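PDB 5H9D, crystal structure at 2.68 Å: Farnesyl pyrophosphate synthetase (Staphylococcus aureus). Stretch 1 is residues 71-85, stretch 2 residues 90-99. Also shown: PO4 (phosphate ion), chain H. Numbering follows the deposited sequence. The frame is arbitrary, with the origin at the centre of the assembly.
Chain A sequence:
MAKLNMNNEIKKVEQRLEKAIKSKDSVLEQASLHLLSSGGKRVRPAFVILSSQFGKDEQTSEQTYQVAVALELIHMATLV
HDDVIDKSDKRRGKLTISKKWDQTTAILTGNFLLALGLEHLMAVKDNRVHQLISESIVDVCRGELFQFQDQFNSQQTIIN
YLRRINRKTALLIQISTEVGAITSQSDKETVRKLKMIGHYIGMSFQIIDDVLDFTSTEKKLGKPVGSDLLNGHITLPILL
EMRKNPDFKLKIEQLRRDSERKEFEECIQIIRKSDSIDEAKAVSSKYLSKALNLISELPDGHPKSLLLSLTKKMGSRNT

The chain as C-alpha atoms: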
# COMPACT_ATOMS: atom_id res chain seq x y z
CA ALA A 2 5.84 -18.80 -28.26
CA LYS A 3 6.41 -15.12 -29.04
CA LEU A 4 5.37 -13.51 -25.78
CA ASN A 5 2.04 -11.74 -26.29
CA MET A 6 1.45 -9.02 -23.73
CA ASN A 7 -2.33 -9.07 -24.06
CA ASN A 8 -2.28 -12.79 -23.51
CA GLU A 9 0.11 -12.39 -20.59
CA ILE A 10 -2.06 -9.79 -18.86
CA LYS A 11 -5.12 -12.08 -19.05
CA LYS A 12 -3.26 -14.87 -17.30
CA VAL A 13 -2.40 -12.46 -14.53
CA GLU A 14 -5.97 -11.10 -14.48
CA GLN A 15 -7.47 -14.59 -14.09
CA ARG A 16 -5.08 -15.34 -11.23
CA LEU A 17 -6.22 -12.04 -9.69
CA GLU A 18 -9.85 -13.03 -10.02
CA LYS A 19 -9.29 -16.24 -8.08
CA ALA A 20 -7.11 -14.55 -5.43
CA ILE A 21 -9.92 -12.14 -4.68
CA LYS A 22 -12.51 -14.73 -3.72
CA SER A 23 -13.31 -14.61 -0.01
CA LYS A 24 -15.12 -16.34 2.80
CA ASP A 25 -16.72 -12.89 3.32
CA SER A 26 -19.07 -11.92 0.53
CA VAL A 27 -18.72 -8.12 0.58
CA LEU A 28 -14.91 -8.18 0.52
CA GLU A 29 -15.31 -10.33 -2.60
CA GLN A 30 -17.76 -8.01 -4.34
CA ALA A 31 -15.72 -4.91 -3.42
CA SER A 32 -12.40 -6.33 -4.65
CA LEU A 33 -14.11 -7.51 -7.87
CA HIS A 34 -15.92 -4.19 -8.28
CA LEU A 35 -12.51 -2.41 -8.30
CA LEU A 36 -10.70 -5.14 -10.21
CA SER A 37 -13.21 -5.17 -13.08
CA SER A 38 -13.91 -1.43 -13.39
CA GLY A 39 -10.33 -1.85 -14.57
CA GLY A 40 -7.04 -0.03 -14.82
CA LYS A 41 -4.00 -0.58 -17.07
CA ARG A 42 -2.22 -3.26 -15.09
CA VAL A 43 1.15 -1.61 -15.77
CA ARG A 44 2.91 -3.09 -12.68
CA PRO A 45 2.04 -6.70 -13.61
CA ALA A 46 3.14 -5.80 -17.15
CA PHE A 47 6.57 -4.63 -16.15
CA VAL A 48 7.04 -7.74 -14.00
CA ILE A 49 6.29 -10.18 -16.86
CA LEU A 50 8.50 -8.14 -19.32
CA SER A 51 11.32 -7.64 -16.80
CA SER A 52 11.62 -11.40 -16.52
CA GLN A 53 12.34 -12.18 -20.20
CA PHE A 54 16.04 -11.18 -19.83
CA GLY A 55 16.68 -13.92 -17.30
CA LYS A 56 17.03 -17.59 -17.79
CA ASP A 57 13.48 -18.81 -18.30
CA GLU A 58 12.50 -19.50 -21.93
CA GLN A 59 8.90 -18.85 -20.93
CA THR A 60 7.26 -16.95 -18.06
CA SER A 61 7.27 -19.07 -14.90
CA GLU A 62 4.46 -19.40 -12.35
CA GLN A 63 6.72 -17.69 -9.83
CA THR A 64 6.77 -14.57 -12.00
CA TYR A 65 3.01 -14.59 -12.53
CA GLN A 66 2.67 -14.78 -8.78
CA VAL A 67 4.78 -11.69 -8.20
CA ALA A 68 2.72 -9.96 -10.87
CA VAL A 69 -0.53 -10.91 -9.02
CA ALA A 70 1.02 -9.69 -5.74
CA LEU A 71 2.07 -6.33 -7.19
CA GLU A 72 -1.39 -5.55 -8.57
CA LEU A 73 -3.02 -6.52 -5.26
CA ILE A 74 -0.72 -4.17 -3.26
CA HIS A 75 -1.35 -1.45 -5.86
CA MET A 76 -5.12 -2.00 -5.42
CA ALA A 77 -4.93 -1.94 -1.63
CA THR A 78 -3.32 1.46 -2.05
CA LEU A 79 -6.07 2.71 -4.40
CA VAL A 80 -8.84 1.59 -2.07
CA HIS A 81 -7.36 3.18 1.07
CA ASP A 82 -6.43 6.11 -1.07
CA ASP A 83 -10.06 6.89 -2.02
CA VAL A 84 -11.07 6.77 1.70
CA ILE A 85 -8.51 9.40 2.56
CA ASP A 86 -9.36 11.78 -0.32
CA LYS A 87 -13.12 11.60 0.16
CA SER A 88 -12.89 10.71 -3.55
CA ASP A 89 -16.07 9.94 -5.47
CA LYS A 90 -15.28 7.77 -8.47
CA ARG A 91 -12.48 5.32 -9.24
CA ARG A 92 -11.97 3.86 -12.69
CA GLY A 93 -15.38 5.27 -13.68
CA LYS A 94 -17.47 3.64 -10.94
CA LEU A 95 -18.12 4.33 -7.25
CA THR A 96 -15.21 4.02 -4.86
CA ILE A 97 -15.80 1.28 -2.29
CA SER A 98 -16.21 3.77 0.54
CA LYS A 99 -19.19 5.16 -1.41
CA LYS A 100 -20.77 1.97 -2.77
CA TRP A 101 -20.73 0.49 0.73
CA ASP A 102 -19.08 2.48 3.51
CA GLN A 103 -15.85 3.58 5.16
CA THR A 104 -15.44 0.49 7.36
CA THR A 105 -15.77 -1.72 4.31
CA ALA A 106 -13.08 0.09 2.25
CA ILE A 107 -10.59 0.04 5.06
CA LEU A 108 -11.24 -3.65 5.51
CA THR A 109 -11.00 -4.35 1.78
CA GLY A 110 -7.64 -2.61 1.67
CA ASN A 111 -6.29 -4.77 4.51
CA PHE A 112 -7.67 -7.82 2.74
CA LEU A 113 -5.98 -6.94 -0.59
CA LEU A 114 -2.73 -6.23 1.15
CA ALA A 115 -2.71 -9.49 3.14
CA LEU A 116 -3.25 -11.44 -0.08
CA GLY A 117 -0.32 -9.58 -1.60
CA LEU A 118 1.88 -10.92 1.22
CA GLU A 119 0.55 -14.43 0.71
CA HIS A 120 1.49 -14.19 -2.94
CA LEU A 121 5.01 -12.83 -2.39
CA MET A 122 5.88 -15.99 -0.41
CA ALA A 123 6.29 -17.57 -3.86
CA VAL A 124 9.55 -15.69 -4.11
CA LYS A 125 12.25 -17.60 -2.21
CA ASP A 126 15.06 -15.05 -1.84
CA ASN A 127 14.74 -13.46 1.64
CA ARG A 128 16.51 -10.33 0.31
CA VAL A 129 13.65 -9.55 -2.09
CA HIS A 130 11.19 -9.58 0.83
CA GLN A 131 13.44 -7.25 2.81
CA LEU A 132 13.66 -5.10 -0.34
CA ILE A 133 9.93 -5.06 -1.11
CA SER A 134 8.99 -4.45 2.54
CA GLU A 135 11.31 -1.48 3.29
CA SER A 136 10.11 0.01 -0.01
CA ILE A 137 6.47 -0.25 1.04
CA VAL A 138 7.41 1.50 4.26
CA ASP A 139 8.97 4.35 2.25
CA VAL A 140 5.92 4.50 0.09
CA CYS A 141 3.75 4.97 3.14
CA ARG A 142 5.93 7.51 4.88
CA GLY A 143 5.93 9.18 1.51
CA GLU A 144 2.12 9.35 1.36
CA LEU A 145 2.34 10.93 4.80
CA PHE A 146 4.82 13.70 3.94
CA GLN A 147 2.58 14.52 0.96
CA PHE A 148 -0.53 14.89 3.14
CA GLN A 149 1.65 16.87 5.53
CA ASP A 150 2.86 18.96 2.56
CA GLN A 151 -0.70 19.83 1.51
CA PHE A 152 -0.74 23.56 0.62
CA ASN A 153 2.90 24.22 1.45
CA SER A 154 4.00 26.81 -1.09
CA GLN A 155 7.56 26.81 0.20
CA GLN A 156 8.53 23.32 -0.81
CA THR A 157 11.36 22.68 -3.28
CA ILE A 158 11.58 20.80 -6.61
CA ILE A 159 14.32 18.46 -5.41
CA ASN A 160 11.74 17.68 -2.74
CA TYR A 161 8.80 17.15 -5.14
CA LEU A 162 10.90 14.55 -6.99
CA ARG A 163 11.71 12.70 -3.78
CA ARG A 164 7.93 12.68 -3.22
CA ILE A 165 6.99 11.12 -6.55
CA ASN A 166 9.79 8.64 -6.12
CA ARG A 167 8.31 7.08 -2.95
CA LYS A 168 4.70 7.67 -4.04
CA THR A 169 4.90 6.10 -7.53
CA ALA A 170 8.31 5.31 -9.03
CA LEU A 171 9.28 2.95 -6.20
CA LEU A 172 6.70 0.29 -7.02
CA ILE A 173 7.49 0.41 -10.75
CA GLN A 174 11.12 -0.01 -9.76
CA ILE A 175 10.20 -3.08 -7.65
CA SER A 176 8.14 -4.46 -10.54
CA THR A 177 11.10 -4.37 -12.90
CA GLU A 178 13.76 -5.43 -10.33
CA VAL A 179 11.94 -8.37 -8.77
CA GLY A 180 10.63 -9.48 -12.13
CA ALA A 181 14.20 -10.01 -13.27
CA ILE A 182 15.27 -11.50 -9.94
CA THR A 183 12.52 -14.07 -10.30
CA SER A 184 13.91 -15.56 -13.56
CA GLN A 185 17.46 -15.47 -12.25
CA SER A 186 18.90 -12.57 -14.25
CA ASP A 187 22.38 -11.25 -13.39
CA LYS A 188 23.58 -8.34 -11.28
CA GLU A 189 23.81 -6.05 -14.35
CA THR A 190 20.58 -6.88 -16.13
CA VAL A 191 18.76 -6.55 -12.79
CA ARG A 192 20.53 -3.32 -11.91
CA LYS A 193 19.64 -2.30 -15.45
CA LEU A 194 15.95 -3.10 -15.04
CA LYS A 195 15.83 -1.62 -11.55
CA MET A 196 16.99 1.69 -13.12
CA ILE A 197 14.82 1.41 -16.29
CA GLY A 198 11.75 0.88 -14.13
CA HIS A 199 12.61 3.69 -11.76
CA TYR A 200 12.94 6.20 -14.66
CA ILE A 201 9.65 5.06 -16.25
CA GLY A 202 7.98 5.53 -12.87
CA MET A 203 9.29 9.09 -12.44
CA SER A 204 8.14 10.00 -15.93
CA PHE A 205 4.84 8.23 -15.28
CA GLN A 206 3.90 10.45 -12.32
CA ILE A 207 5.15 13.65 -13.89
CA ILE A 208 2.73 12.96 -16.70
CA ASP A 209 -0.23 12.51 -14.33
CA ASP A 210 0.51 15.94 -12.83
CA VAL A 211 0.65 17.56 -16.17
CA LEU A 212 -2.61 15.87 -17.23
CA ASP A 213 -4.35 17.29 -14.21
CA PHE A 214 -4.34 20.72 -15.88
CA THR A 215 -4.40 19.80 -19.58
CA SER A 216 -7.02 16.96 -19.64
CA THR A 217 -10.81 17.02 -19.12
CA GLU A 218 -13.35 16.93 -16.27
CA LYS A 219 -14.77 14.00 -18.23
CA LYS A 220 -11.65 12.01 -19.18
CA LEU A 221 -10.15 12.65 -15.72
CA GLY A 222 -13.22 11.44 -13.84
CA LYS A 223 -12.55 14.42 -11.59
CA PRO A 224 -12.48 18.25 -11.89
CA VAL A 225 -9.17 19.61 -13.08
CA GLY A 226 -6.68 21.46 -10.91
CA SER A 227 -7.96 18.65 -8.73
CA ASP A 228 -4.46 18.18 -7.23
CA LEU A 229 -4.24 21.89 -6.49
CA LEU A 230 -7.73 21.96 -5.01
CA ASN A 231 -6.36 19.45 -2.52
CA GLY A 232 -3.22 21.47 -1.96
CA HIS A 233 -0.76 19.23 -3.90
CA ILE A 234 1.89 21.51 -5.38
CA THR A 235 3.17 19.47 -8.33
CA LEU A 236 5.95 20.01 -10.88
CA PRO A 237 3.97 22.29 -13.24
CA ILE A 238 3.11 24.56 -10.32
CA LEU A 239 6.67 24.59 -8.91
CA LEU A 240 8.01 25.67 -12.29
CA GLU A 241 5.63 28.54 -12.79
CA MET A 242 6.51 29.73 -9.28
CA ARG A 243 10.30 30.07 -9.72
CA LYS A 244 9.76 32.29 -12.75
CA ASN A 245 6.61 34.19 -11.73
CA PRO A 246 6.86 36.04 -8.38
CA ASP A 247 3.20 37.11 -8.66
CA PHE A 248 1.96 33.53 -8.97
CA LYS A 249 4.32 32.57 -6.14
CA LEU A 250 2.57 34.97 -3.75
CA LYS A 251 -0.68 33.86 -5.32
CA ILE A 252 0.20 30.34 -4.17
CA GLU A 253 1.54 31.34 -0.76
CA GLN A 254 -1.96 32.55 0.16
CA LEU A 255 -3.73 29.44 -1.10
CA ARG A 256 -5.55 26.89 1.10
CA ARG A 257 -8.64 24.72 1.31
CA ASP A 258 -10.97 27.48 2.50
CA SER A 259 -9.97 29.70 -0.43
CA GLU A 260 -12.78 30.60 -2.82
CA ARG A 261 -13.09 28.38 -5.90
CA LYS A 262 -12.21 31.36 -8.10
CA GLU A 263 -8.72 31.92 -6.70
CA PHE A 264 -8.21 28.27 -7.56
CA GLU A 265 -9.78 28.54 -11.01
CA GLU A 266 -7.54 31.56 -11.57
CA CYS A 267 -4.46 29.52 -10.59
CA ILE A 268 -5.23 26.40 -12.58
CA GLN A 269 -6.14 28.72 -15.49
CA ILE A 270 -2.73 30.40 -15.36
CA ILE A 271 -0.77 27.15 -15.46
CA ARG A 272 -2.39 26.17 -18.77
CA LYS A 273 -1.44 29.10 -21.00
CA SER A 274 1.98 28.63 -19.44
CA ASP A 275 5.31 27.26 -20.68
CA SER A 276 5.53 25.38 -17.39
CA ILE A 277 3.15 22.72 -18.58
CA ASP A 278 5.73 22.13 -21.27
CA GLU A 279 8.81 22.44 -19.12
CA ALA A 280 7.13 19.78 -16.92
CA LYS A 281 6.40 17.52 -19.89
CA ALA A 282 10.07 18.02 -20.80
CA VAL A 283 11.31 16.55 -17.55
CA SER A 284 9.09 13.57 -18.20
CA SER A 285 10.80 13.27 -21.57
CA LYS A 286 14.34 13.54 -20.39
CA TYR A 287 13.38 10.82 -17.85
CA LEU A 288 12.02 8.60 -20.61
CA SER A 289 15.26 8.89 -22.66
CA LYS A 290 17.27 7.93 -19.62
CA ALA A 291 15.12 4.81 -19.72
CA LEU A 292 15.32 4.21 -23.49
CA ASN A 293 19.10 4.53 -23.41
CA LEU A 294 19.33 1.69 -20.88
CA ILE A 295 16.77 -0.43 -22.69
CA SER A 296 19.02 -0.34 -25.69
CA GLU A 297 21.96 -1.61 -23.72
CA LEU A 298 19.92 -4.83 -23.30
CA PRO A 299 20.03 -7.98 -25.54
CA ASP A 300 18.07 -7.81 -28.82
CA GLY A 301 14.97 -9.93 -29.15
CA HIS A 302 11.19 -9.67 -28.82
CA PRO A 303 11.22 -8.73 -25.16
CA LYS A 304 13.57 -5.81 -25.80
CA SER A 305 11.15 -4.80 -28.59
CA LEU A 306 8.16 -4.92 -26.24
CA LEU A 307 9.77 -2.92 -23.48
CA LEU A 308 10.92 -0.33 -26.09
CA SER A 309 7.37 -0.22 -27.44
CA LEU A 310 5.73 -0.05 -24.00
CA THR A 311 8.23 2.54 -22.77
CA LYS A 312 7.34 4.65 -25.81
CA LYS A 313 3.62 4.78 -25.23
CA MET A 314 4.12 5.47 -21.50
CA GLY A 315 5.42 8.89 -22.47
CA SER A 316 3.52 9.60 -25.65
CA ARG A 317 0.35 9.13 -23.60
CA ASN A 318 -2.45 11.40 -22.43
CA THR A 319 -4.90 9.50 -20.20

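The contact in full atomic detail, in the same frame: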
# COMPACT_ATOMS: atom_id res chain seq x y z
N LEU A 71 1.90 -7.76 -6.95
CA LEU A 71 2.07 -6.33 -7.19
C LEU A 71 0.75 -5.60 -7.46
O LEU A 71 0.54 -4.48 -6.96
CB LEU A 71 3.03 -6.09 -8.37
CG LEU A 71 4.52 -5.96 -8.13
CD1 LEU A 71 4.76 -4.58 -7.55
CD2 LEU A 71 5.04 -7.07 -7.21
N GLU A 72 -0.13 -6.21 -8.25
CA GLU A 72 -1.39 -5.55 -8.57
C GLU A 72 -2.29 -5.51 -7.34
O GLU A 72 -3.06 -4.59 -7.18
CB GLU A 72 -2.08 -6.27 -9.73
CG GLU A 72 -3.19 -5.49 -10.43
CD GLU A 72 -2.76 -4.15 -10.99
OE1 GLU A 72 -1.54 -3.90 -11.04
OE2 GLU A 72 -3.63 -3.33 -11.37
N LEU A 73 -2.19 -6.50 -6.46
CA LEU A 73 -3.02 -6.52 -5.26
C LEU A 73 -2.57 -5.44 -4.26
O LEU A 73 -3.41 -4.82 -3.62
CB LEU A 73 -2.99 -7.91 -4.61
CG LEU A 73 -3.60 -9.14 -5.31
CD1 LEU A 73 -3.25 -10.45 -4.62
CD2 LEU A 73 -5.10 -9.00 -5.34
N ILE A 74 -1.26 -5.20 -4.15
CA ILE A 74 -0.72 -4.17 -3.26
C ILE A 74 -1.10 -2.79 -3.85
O ILE A 74 -1.48 -1.86 -3.13
CB ILE A 74 0.85 -4.28 -3.10
CG1 ILE A 74 1.20 -5.50 -2.24
CG2 ILE A 74 1.41 -3.04 -2.40
CD1 ILE A 74 2.59 -6.07 -2.49
N HIS A 75 -0.97 -2.67 -5.17
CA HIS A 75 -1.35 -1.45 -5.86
C HIS A 75 -2.82 -1.10 -5.54
O HIS A 75 -3.16 0.04 -5.18
CB HIS A 75 -1.18 -1.68 -7.36
CG HIS A 75 -1.63 -0.53 -8.20
ND1 HIS A 75 -1.39 0.79 -7.86
CD2 HIS A 75 -2.27 -0.50 -9.39
CE1 HIS A 75 -1.87 1.58 -8.80
NE2 HIS A 75 -2.41 0.82 -9.74
N MET A 76 -3.69 -2.11 -5.69
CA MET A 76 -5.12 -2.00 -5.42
C MET A 76 -5.40 -1.65 -3.95
O MET A 76 -6.28 -0.83 -3.66
CB MET A 76 -5.81 -3.32 -5.73
CG MET A 76 -5.89 -3.69 -7.17
SD MET A 76 -6.42 -5.43 -7.39
CE MET A 76 -8.19 -5.30 -7.23
N ALA A 77 -4.69 -2.29 -3.03
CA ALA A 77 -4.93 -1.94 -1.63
C ALA A 77 -4.70 -0.43 -1.50
O ALA A 77 -5.48 0.29 -0.89
CB ALA A 77 -3.98 -2.75 -0.68
N THR A 78 -3.62 0.05 -2.10
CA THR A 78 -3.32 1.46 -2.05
C THR A 78 -4.47 2.29 -2.62
O THR A 78 -4.93 3.24 -1.97
CB THR A 78 -2.00 1.80 -2.80
OG1 THR A 78 -0.90 1.19 -2.13
CG2 THR A 78 -1.78 3.31 -2.82
N LEU A 79 -4.95 1.96 -3.82
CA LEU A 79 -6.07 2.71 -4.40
C LEU A 79 -7.28 2.74 -3.44
O LEU A 79 -7.81 3.81 -3.12
CB LEU A 79 -6.51 2.14 -5.75
CG LEU A 79 -5.49 2.08 -6.88
CD1 LEU A 79 -6.18 1.62 -8.16
CD2 LEU A 79 -4.84 3.44 -7.09
N VAL A 80 -7.71 1.58 -2.95
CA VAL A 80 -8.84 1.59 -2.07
C VAL A 80 -8.66 2.50 -0.85
O VAL A 80 -9.53 3.36 -0.60
CB VAL A 80 -9.20 0.18 -1.62
CG1 VAL A 80 -10.30 0.23 -0.62
CG2 VAL A 80 -9.65 -0.62 -2.79
N HIS A 81 -7.56 2.34 -0.10
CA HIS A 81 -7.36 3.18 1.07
C HIS A 81 -7.19 4.59 0.57
O HIS A 81 -7.61 5.54 1.22
CB HIS A 81 -6.12 2.77 1.88
CG HIS A 81 -6.37 1.65 2.85
ND1 HIS A 81 -5.46 1.30 3.83
CD2 HIS A 81 -7.41 0.80 3.00
CE1 HIS A 81 -5.93 0.29 4.53
NE2 HIS A 81 -7.12 -0.03 4.05
N ASP A 82 -6.59 4.76 -0.59
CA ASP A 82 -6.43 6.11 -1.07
C ASP A 82 -7.76 6.86 -1.25
O ASP A 82 -7.87 8.01 -0.84
CB ASP A 82 -5.59 6.15 -2.34
CG ASP A 82 -4.11 6.47 -2.06
OD1 ASP A 82 -3.76 6.75 -0.87
OD2 ASP A 82 -3.31 6.46 -3.03
N ASP A 83 -8.78 6.22 -1.83
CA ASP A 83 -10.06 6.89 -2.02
C ASP A 83 -10.81 7.18 -0.70
O ASP A 83 -11.76 7.97 -0.70
CB ASP A 83 -10.99 6.08 -2.94
CG ASP A 83 -10.31 5.66 -4.24
OD1 ASP A 83 -9.73 6.54 -4.92
OD2 ASP A 83 -10.38 4.46 -4.60
N VAL A 84 -10.43 6.53 0.41
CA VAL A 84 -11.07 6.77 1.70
C VAL A 84 -10.46 8.04 2.27
O VAL A 84 -11.13 8.83 2.93
CB VAL A 84 -10.81 5.64 2.76
CG1 VAL A 84 -11.35 6.08 4.14
CG2 VAL A 84 -11.50 4.33 2.36
N ILE A 85 -9.17 8.23 2.03
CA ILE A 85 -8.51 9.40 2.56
C ILE A 85 -8.91 10.68 1.81
O ILE A 85 -9.13 11.71 2.43
CB ILE A 85 -6.97 9.23 2.49
CG1 ILE A 85 -6.57 8.01 3.31
CG2 ILE A 85 -6.27 10.46 3.03
CD1 ILE A 85 -5.12 7.69 3.22
N LYS A 90 -15.31 8.81 -7.48
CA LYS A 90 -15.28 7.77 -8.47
C LYS A 90 -13.86 7.26 -8.72
O LYS A 90 -12.90 8.01 -8.70
CB LYS A 90 -15.91 8.31 -9.76
CG LYS A 90 -17.19 9.16 -9.52
CD LYS A 90 -18.50 8.39 -9.78
CE LYS A 90 -18.74 8.09 -11.30
NZ LYS A 90 -19.66 6.90 -11.56
N ARG A 91 -13.75 5.96 -8.97
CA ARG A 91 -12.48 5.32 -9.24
C ARG A 91 -12.72 4.48 -10.47
O ARG A 91 -13.67 3.71 -10.53
CB ARG A 91 -12.08 4.40 -8.06
CG ARG A 91 -10.83 3.56 -8.32
CD ARG A 91 -9.69 4.04 -7.47
NE ARG A 91 -8.63 4.64 -8.27
CZ ARG A 91 -7.71 5.48 -7.80
NH1 ARG A 91 -7.73 5.83 -6.52
NH2 ARG A 91 -6.77 5.96 -8.61
N ARG A 92 -11.84 4.62 -11.45
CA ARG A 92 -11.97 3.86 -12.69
C ARG A 92 -13.36 3.98 -13.35
O ARG A 92 -13.77 3.09 -14.08
CB ARG A 92 -11.60 2.38 -12.44
CG ARG A 92 -10.12 2.14 -12.17
CD ARG A 92 -9.83 0.74 -11.68
NE ARG A 92 -8.40 0.57 -11.38
CZ ARG A 92 -7.82 -0.53 -10.90
NH1 ARG A 92 -8.51 -1.64 -10.63
NH2 ARG A 92 -6.52 -0.53 -10.68
N GLY A 93 -14.07 5.07 -13.08
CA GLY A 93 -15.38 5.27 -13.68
C GLY A 93 -16.59 4.80 -12.88
O GLY A 93 -17.74 5.04 -13.28
N LYS A 94 -16.36 4.11 -11.76
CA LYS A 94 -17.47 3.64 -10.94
C LYS A 94 -17.23 4.15 -9.52
O LYS A 94 -16.20 4.77 -9.24
CB LYS A 94 -17.53 2.12 -10.97
CG LYS A 94 -17.31 1.53 -12.37
CD LYS A 94 -18.39 1.93 -13.37
CE LYS A 94 -19.72 1.22 -13.08
NZ LYS A 94 -20.45 1.71 -11.83
N LEU A 95 -18.19 3.91 -8.64
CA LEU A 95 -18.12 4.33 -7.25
C LEU A 95 -16.95 3.72 -6.47
O LEU A 95 -16.67 2.53 -6.56
CB LEU A 95 -19.41 3.94 -6.53
CG LEU A 95 -20.74 4.60 -6.88
CD1 LEU A 95 -21.89 3.77 -6.32
CD2 LEU A 95 -20.73 6.05 -6.33
N THR A 96 -16.31 4.54 -5.66
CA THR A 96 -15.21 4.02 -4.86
C THR A 96 -15.90 3.14 -3.83
O THR A 96 -17.09 3.32 -3.59
CB THR A 96 -14.41 5.18 -4.22
OG1 THR A 96 -15.28 6.04 -3.48
CG2 THR A 96 -13.75 6.00 -5.30
N ILE A 97 -15.18 2.19 -3.25
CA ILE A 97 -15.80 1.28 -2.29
C ILE A 97 -16.43 2.03 -1.14
O ILE A 97 -17.57 1.77 -0.77
CB ILE A 97 -14.78 0.24 -1.74
CG1 ILE A 97 -14.06 -0.44 -2.89
CG2 ILE A 97 -15.49 -0.82 -0.89
CD1 ILE A 97 -14.97 -1.10 -3.82
N SER A 98 -15.69 2.96 -0.57
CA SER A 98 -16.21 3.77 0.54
C SER A 98 -17.58 4.36 0.21
O SER A 98 -18.38 4.57 1.10
CB SER A 98 -15.21 4.86 0.87
OG SER A 98 -14.25 4.95 -0.20
N LYS A 99 -17.88 4.59 -1.06
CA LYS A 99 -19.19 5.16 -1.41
C LYS A 99 -20.24 4.16 -1.83
O LYS A 99 -21.43 4.43 -1.67
CB LYS A 99 -19.07 6.22 -2.51
CG LYS A 99 -18.59 7.57 -1.99
CD LYS A 99 -19.04 8.70 -2.90
CE LYS A 99 -18.56 10.03 -2.35
NZ LYS A 99 -18.84 10.10 -0.88
P PO4 H . -22.98 0.63 -9.48
O1 PO4 H . -22.91 -0.69 -10.14
O2 PO4 H . -24.08 0.63 -8.47
O3 PO4 H . -21.69 0.92 -8.80
O4 PO4 H . -23.25 1.68 -10.49

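Two arginines from a tight hairpin reach across to one helix, yet just one of them forms a salt bridge there. In that bridge Arg91 NH1 lies 2.7 Å from Asp83 OD1, at the edge of the guanidinium and near its plane. The accompanying hydrogen bond is weak, because the N-H...acceptor angle is 124°; charge attraction supports an imperfectly aimed contact. A methyl group covers one face of the same guanidinium, with Leu79 CD2 3.5 Å from Arg91 NH2. Arginine suits this place because its flat group can meet a carboxylate at its edge and an apolar side chain over its face.

Arg92 starts out sideways from the helix, but its extended side chain (m, t, t) brings its end close. Arg92 NH2 lies 3.3 Å from Leu79 CD1 and 4.1 Å from Glu72 OE2, so the opposite charges are near one another but beyond salt-bridge range. Leu79, with chi1 m and chi2 t, thus touches both arginines.

The hairpin turns through a type I' beta turn from Arg91 to Lys94, closed by Arg91 N to Lys94 O (2.7 Å) and Lys94 N to Arg91 O (3.0 Å). Gly93, with phi/psi of 93/-7, suits the turn because a CB would be jammed against the carbonyl O of Arg92.

Farther along, the contact is completed by less polar packing around Asp83 and beyond it. Asp83, buried and directed toward the second stretch, also packs against a methyl, its CG 3.6 Å from Thr96 CG2. Val80 CG2 and Ile97 CG1 meet at 4.4 Å, a loose apolar contact between buried residues. Compact Ser98 fits where the backbones draw near, its CA 6.1 Å from Val84 CA and its OG 3.8 Å from Val84 CG2. Altogether, the two stretches bury 484 Å², counting both sides.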